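Local structure of BtrN (4M7S) at residues K42-Q47 with G198-Q203; E46-L51 with E80-A85. The protein catalyses the radical S-adenosylmethionine-dependent two-electron oxidation of 2-deoxy-scyllo-inosamine to amino-dideoxy-scyllo-inosose in butirosin biosynthesis, and carries two [4Fe-4S] clusters. One frame throughout, in Å; residues are numbered along the deposited sequence.

How the interactions relate
Both interactions start from helix 38-50 of the AdoMet radical fold and share E46 and Q47, with centres about 12 Å apart. Interaction 1 joins the helix to the segment 198-203, in the iron-sulfur cluster-binding domain, which carries the second [4Fe-4S] cluster; interaction 2 joins it to the end of helix 71-81, its neighbour in the radical SAM region. Y81 of interaction 2 also meets interaction 1 residues, its OH 3.2 Å from K42 CE and its CG 3.5 Å from M45 CB, while I82 CD1 is 4.3 Å from SE of M45, a selenomethionine. Both contacts lie away from the two [4Fe-4S] clusters and join parts of the surrounding scaffold.

Interaction 1 (K42-Q47 with G198-Q203); sequences KTLMEQ and GNIGEQ
L44 and Q47, one turn apart on helix 38-50 of the AdoMet radical fold, hold I200, which follows the edge strand 198-199 in the range of the iron-sulfur cluster-binding domain. The contact thus ties the two cluster-bearing parts of the chain together. I200 gives the largest share of the buried surface: its CG1 sits between the backbone N and the carbonyl carbon (chi1 61°), and CD1 at the end of that branch reaches L44 CB at 3.5 Å and L44 CD1 at 3.8 Å. The two side chains cross obliquely. L44 also packs on I8 and V10 of strand 7-10, and I200 on I205 of helix 205-209, which joins this apolar patch to the sheet and to the next helix.

The polar part belongs to Q47, whose chain leaves with CG beside the backbone N (chi1 -63°) and is extended beyond CG, carrying its amide from the helix to the turn. Q47 OE1 lies 3.8 Å from I200 CB and accepts a hydrogen bond from the backbone N of I205, so the amide of this buried side chain is gripped at both ends and its rotation is fixed. Beside it, T43 OG1 comes within 3.6 Å of I200 O. I200 itself sits within an Asx turn, in which G201 N donates to N199 OD1 at 2.7 Å. Across the contact, Q47 NE2 donates to I200 O at 3.0 Å with an N-H...O angle of 147°; the nitrogen lies in the carbonyl plane, on a lone pair, and I200 O lies close to the Q47 amide plane.

Interaction 2 (E46-L51 with E80-A85); sequences EQLSSL and EYIPRA
S49 meets Y81 where two neighbouring helices of the AdoMet radical fold end side by side: helix 38-50 connects strands 7-10 and 56-58, helix 71-81 connects 56-58 and 86-91, and these strands run parallel as successive β-α-β units. The CA atoms of S49 and Y81 are 5.2 Å apart. S49 OG is anti to its backbone N (chi1 -169°) and donates a hydrogen bond to Y81 O at 3.0 Å, the hydroxyl tilted 23° from the carbonyl plane. The same serine uses its CB against the Y81 ring, in the ring plane at the edge, 3.8 Å from CD1. One turn earlier, E46 runs alongside the tyrosine, both side chains pointing the same way, and E46 CG lies 3.8 Å from Y81 CE1. Further along the E46 chain, its OE2 is paired in a salt bridge with K42, whose side chain also touches Y81.

I82, the first residue to leave helical backbone angles, fills the inner side. Its CG2 rests 3.7 Å from L48 C and 3.8 Å from L48 CB, while the two CD1 methyls come no closer than 4.1 Å. L48 and I82 both touch I57 of strand 56-58, so this apolar pair lies over the sheet. Beyond I82 a type I turn, closed by A85 N to I82 O, leads into strand 86-91. The chemistry is thus divided: the I82 methyl packs against L48 on the sheet side, and a serine hydroxyl supplies a donor to a carbonyl in the last turn of the adjoining helix, joining the two helix ends directly, side chain to backbone.

Interaction 1 (K42-Q47 with G198-Q203)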
loop_
_atom_site.group_PDB
_atom_site.type_symbol
_atom_site.label_atom_id
_atom_site.label_comp_id
_atom_site.label_asym_id
_atom_site.label_seq_id
_atom_site.Cartn_x
_atom_site.Cartn_y
_atom_site.Cartn_z
ATOM N N LYS A 42 7.906 -9.942 -10.131
ATOM C CA LYS A 42 9.256 -9.735 -10.647
ATOM C C LYS A 42 9.379 -8.478 -11.515
ATOM O O LYS A 42 10.350 -7.730 -11.372
ATOM C CB LYS A 42 9.800 -10.961 -11.397
ATOM C CG LYS A 42 11.213 -10.736 -11.937
ATOM C CD LYS A 42 11.936 -12.056 -12.188
ATOM C CE LYS A 42 13.292 -11.853 -12.865
ATOM N NZ LYS A 42 13.171 -11.171 -14.170
ATOM N N THR A 43 8.427 -8.227 -12.414
ATOM C CA THR A 43 8.565 -7.009 -13.216
ATOM C C THR A 43 8.422 -5.756 -12.353
ATOM O O THR A 43 9.048 -4.749 -12.638
ATOM C CB THR A 43 7.690 -6.929 -14.523
ATOM O OG1 THR A 43 6.841 -5.776 -14.488
ATOM C CG2 THR A 43 6.863 -8.148 -14.745
ATOM N N LEU A 44 7.625 -5.821 -11.289
ATOM C CA LEU A 44 7.558 -4.690 -10.360
ATOM C C LEU A 44 8.910 -4.456 -9.679
ATOM O O LEU A 44 9.350 -3.311 -9.525
ATOM C CB LEU A 44 6.483 -4.904 -9.293
ATOM C CG LEU A 44 6.391 -3.759 -8.273
ATOM C CD1 LEU A 44 6.034 -2.418 -8.950
ATOM C CD2 LEU A 44 5.390 -4.075 -7.177
HETATM N N MSE A 45 9.557 -5.540 -9.253
HETATM C CA MSE A 45 10.892 -5.441 -8.662
HETATM C C MSE A 45 11.881 -4.794 -9.640
HETATM O O MSE A 45 12.695 -3.958 -9.252
HETATM C CB MSE A 45 11.406 -6.827 -8.224
HETATM C CG MSE A 45 10.690 -7.418 -6.993
HETATM SE SE MSE A 45 10.801 -6.249 -5.420
HETATM C CE MSE A 45 9.028 -5.469 -5.536
ATOM N N GLU A 46 11.806 -5.196 -10.906
ATOM C CA GLU A 46 12.706 -4.682 -11.930
ATOM C C GLU A 46 12.484 -3.200 -12.157
ATOM O O GLU A 46 13.430 -2.457 -12.419
ATOM C CB GLU A 46 12.491 -5.433 -13.246
ATOM C CG GLU A 46 12.910 -6.893 -13.206
ATOM C CD GLU A 46 12.478 -7.637 -14.452
ATOM O OE1 GLU A 46 11.554 -7.144 -15.145
ATOM O OE2 GLU A 46 13.061 -8.705 -14.739
ATOM N N GLN A 47 11.226 -2.779 -12.092
ATOM C CA GLN A 47 10.896 -1.374 -12.307
ATOM C C GLN A 47 11.347 -0.549 -11.117
ATOM O O GLN A 47 11.929 0.527 -11.285
ATOM C CB GLN A 47 9.393 -1.193 -12.539
ATOM C CG GLN A 47 8.897 -1.895 -13.795
ATOM C CD GLN A 47 7.396 -1.796 -13.943
ATOM O OE1 GLN A 47 6.744 -0.993 -13.260
ATOM N NE2 GLN A 47 6.833 -2.617 -14.823
ATOM N N GLY A 198 -2.932 3.096 -14.225
ATOM C CA GLY A 198 -2.333 2.293 -15.278
ATOM C C GLY A 198 -2.109 0.903 -14.722
ATOM O O GLY A 198 -2.665 0.560 -13.682
ATOM N N ASN A 199 -1.298 0.105 -15.408
ATOM C CA ASN A 199 -1.025 -1.260 -14.977
ATOM C C ASN A 199 0.450 -1.566 -15.244
ATOM O O ASN A 199 0.935 -1.353 -16.355
ATOM C CB ASN A 199 -1.946 -2.239 -15.728
ATOM C CG ASN A 199 -1.791 -3.677 -15.248
ATOM O OD1 ASN A 199 -0.751 -4.309 -15.477
ATOM N ND2 ASN A 199 -2.827 -4.202 -14.578
ATOM N N ILE A 200 1.161 -2.041 -14.224
ATOM C CA ILE A 200 2.603 -2.263 -14.323
ATOM C C ILE A 200 2.977 -3.467 -15.187
ATOM O O ILE A 200 4.146 -3.640 -15.542
ATOM C CB ILE A 200 3.259 -2.435 -12.940
ATOM C CG1 ILE A 200 2.660 -3.648 -12.222
ATOM C CG2 ILE A 200 3.106 -1.164 -12.113
ATOM C CD1 ILE A 200 3.571 -4.252 -11.214
ATOM N N GLY A 201 1.991 -4.294 -15.523
ATOM C CA GLY A 201 2.202 -5.359 -16.485
ATOM C C GLY A 201 2.273 -4.812 -17.905
ATOM O O GLY A 201 2.672 -5.519 -18.831
ATOM N N GLU A 202 1.886 -3.550 -18.085
ATOM C CA GLU A 202 1.810 -2.976 -19.429
ATOM C C GLU A 202 2.654 -1.714 -19.576
ATOM O O GLU A 202 2.851 -1.217 -20.677
ATOM C CB GLU A 202 0.363 -2.626 -19.784
ATOM C CG GLU A 202 -0.686 -3.654 -19.400
ATOM C CD GLU A 202 -2.097 -3.079 -19.457
ATOM O OE1 GLU A 202 -2.277 -2.012 -20.085
ATOM O OE2 GLU A 202 -3.018 -3.688 -18.868
ATOM N N GLN A 203 3.136 -1.184 -18.462
ATOM C CA GLN A 203 3.769 0.123 -18.481
ATOM C C GLN A 203 4.604 0.312 -17.225
ATOM O O GLN A 203 4.264 -0.209 -16.167
ATOM C CB GLN A 203 2.686 1.207 -18.561
ATOM C CG GLN A 203 3.198 2.622 -18.699
ATOM C CD GLN A 203 2.097 3.589 -19.097
ATOM O OE1 GLN A 203 0.937 3.427 -18.704
ATOM N NE2 GLN A 203 2.451 4.589 -19.895
#

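Interaction 2 (E46-L51 with E80-A85)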
loop_
_atom_site.group_PDB
_atom_site.type_symbol
_atom_site.label_atom_id
_atom_site.label_comp_id
_atom_site.label_asym_id
_atom_site.label_seq_id
_atom_site.Cartn_x
_atom_site.Cartn_y
_atom_site.Cartn_z
ATOM N N GLU A 46 11.806 -5.196 -10.906
ATOM C CA GLU A 46 12.706 -4.682 -11.930
ATOM C C GLU A 46 12.484 -3.200 -12.157
ATOM O O GLU A 46 13.430 -2.457 -12.419
ATOM C CB GLU A 46 12.491 -5.433 -13.246
ATOM C CG GLU A 46 12.910 -6.893 -13.206
ATOM C CD GLU A 46 12.478 -7.637 -14.452
ATOM O OE1 GLU A 46 11.554 -7.144 -15.145
ATOM O OE2 GLU A 46 13.061 -8.705 -14.739
ATOM N N GLN A 47 11.226 -2.779 -12.092
ATOM C CA GLN A 47 10.896 -1.374 -12.307
ATOM C C GLN A 47 11.347 -0.549 -11.117
ATOM O O GLN A 47 11.929 0.527 -11.285
ATOM C CB GLN A 47 9.393 -1.193 -12.539
ATOM C CG GLN A 47 8.897 -1.895 -13.795
ATOM C CD GLN A 47 7.396 -1.796 -13.943
ATOM O OE1 GLN A 47 6.744 -0.993 -13.260
ATOM N NE2 GLN A 47 6.833 -2.617 -14.823
ATOM N N LEU A 48 11.088 -1.064 -9.918
ATOM C CA LEU A 48 11.478 -0.364 -8.700
ATOM C C LEU A 48 12.994 -0.331 -8.610
ATOM O O LEU A 48 13.591 0.647 -8.139
ATOM C CB LEU A 48 10.848 -1.012 -7.453
ATOM C CG LEU A 48 9.342 -0.830 -7.247
ATOM C CD1 LEU A 48 8.884 -1.496 -5.928
ATOM C CD2 LEU A 48 8.961 0.665 -7.258
ATOM N N SER A 49 13.630 -1.393 -9.095
ATOM C CA SER A 49 15.091 -1.426 -9.122
ATOM C C SER A 49 15.669 -0.385 -10.075
ATOM O O SER A 49 16.694 0.228 -9.781
ATOM C CB SER A 49 15.606 -2.819 -9.500
ATOM O OG SER A 49 16.990 -2.887 -9.280
ATOM N N SER A 50 15.023 -0.201 -11.224
ATOM C CA SER A 50 15.476 0.769 -12.222
ATOM C C SER A 50 15.359 2.213 -11.695
ATOM O O SER A 50 15.933 3.147 -12.258
ATOM C CB SER A 50 14.649 0.627 -13.496
ATOM O OG SER A 50 13.319 1.078 -13.285
ATOM N N LEU A 51 14.609 2.389 -10.615
ATOM C CA LEU A 51 14.451 3.701 -9.983
ATOM C C LEU A 51 15.358 3.850 -8.758
ATOM O O LEU A 51 15.339 4.884 -8.104
ATOM C CB LEU A 51 12.995 3.903 -9.547
ATOM C CG LEU A 51 11.911 3.955 -10.625
ATOM C CD1 LEU A 51 10.522 3.731 -10.009
ATOM C CD2 LEU A 51 11.959 5.290 -11.382
ATOM N N GLU A 80 17.130 -8.076 -2.910
ATOM C CA GLU A 80 18.010 -8.227 -4.077
ATOM C C GLU A 80 17.859 -7.055 -5.029
ATOM O O GLU A 80 18.847 -6.518 -5.531
ATOM C CB GLU A 80 17.686 -9.519 -4.830
ATOM C CG GLU A 80 18.664 -10.653 -4.603
ATOM C CD GLU A 80 19.903 -10.541 -5.470
ATOM O OE1 GLU A 80 21.020 -10.650 -4.923
ATOM O OE2 GLU A 80 19.759 -10.353 -6.699
ATOM N N TYR A 81 16.610 -6.674 -5.282
ATOM C CA TYR A 81 16.298 -5.649 -6.269
ATOM C C TYR A 81 16.354 -4.232 -5.703
ATOM O O TYR A 81 16.850 -3.316 -6.361
ATOM C CB TYR A 81 14.921 -5.908 -6.896
ATOM C CG TYR A 81 14.934 -6.966 -7.984
ATOM C CD1 TYR A 81 15.261 -6.636 -9.291
ATOM C CD2 TYR A 81 14.641 -8.296 -7.694
ATOM C CE1 TYR A 81 15.273 -7.590 -10.288
ATOM C CE2 TYR A 81 14.661 -9.263 -8.679
ATOM C CZ TYR A 81 14.973 -8.903 -9.976
ATOM O OH TYR A 81 14.989 -9.865 -10.960
ATOM N N ILE A 82 15.839 -4.055 -4.491
ATOM C CA ILE A 82 15.760 -2.730 -3.878
ATOM C C ILE A 82 16.274 -2.733 -2.427
ATOM O O ILE A 82 15.518 -2.480 -1.490
ATOM C CB ILE A 82 14.318 -2.165 -3.962
ATOM C CG1 ILE A 82 13.301 -3.176 -3.426
ATOM C CG2 ILE A 82 13.954 -1.831 -5.410
ATOM C CD1 ILE A 82 11.850 -2.647 -3.413
ATOM N N PRO A 83 17.576 -3.016 -2.243
ATOM C CA PRO A 83 18.120 -3.184 -0.890
ATOM C C PRO A 83 18.093 -1.897 -0.051
ATOM O O PRO A 83 18.190 -1.983 1.176
ATOM C CB PRO A 83 19.568 -3.639 -1.144
ATOM C CG PRO A 83 19.900 -3.131 -2.507
ATOM C CD PRO A 83 18.608 -3.178 -3.283
ATOM N N ARG A 84 17.969 -0.735 -0.693
ATOM C CA ARG A 84 17.803 0.528 0.036
ATOM C C ARG A 84 16.374 0.715 0.575
ATOM O O ARG A 84 16.153 1.493 1.499
ATOM C CB ARG A 84 18.136 1.732 -0.848
ATOM C CG ARG A 84 19.514 1.738 -1.470
ATOM C CD ARG A 84 19.694 2.987 -2.344
ATOM N NE ARG A 84 19.695 4.218 -1.551
ATOM C CZ ARG A 84 19.179 5.380 -1.951
ATOM N NH1 ARG A 84 18.597 5.487 -3.142
ATOM N NH2 ARG A 84 19.237 6.436 -1.149
ATOM N N ALA A 85 15.403 0.018 -0.011
ATOM C CA ALA A 85 14.003 0.197 0.388
ATOM C C ALA A 85 13.759 -0.355 1.788
ATOM O O ALA A 85 14.580 -1.103 2.315
ATOM C CB ALA A 85 13.068 -0.461 -0.602
#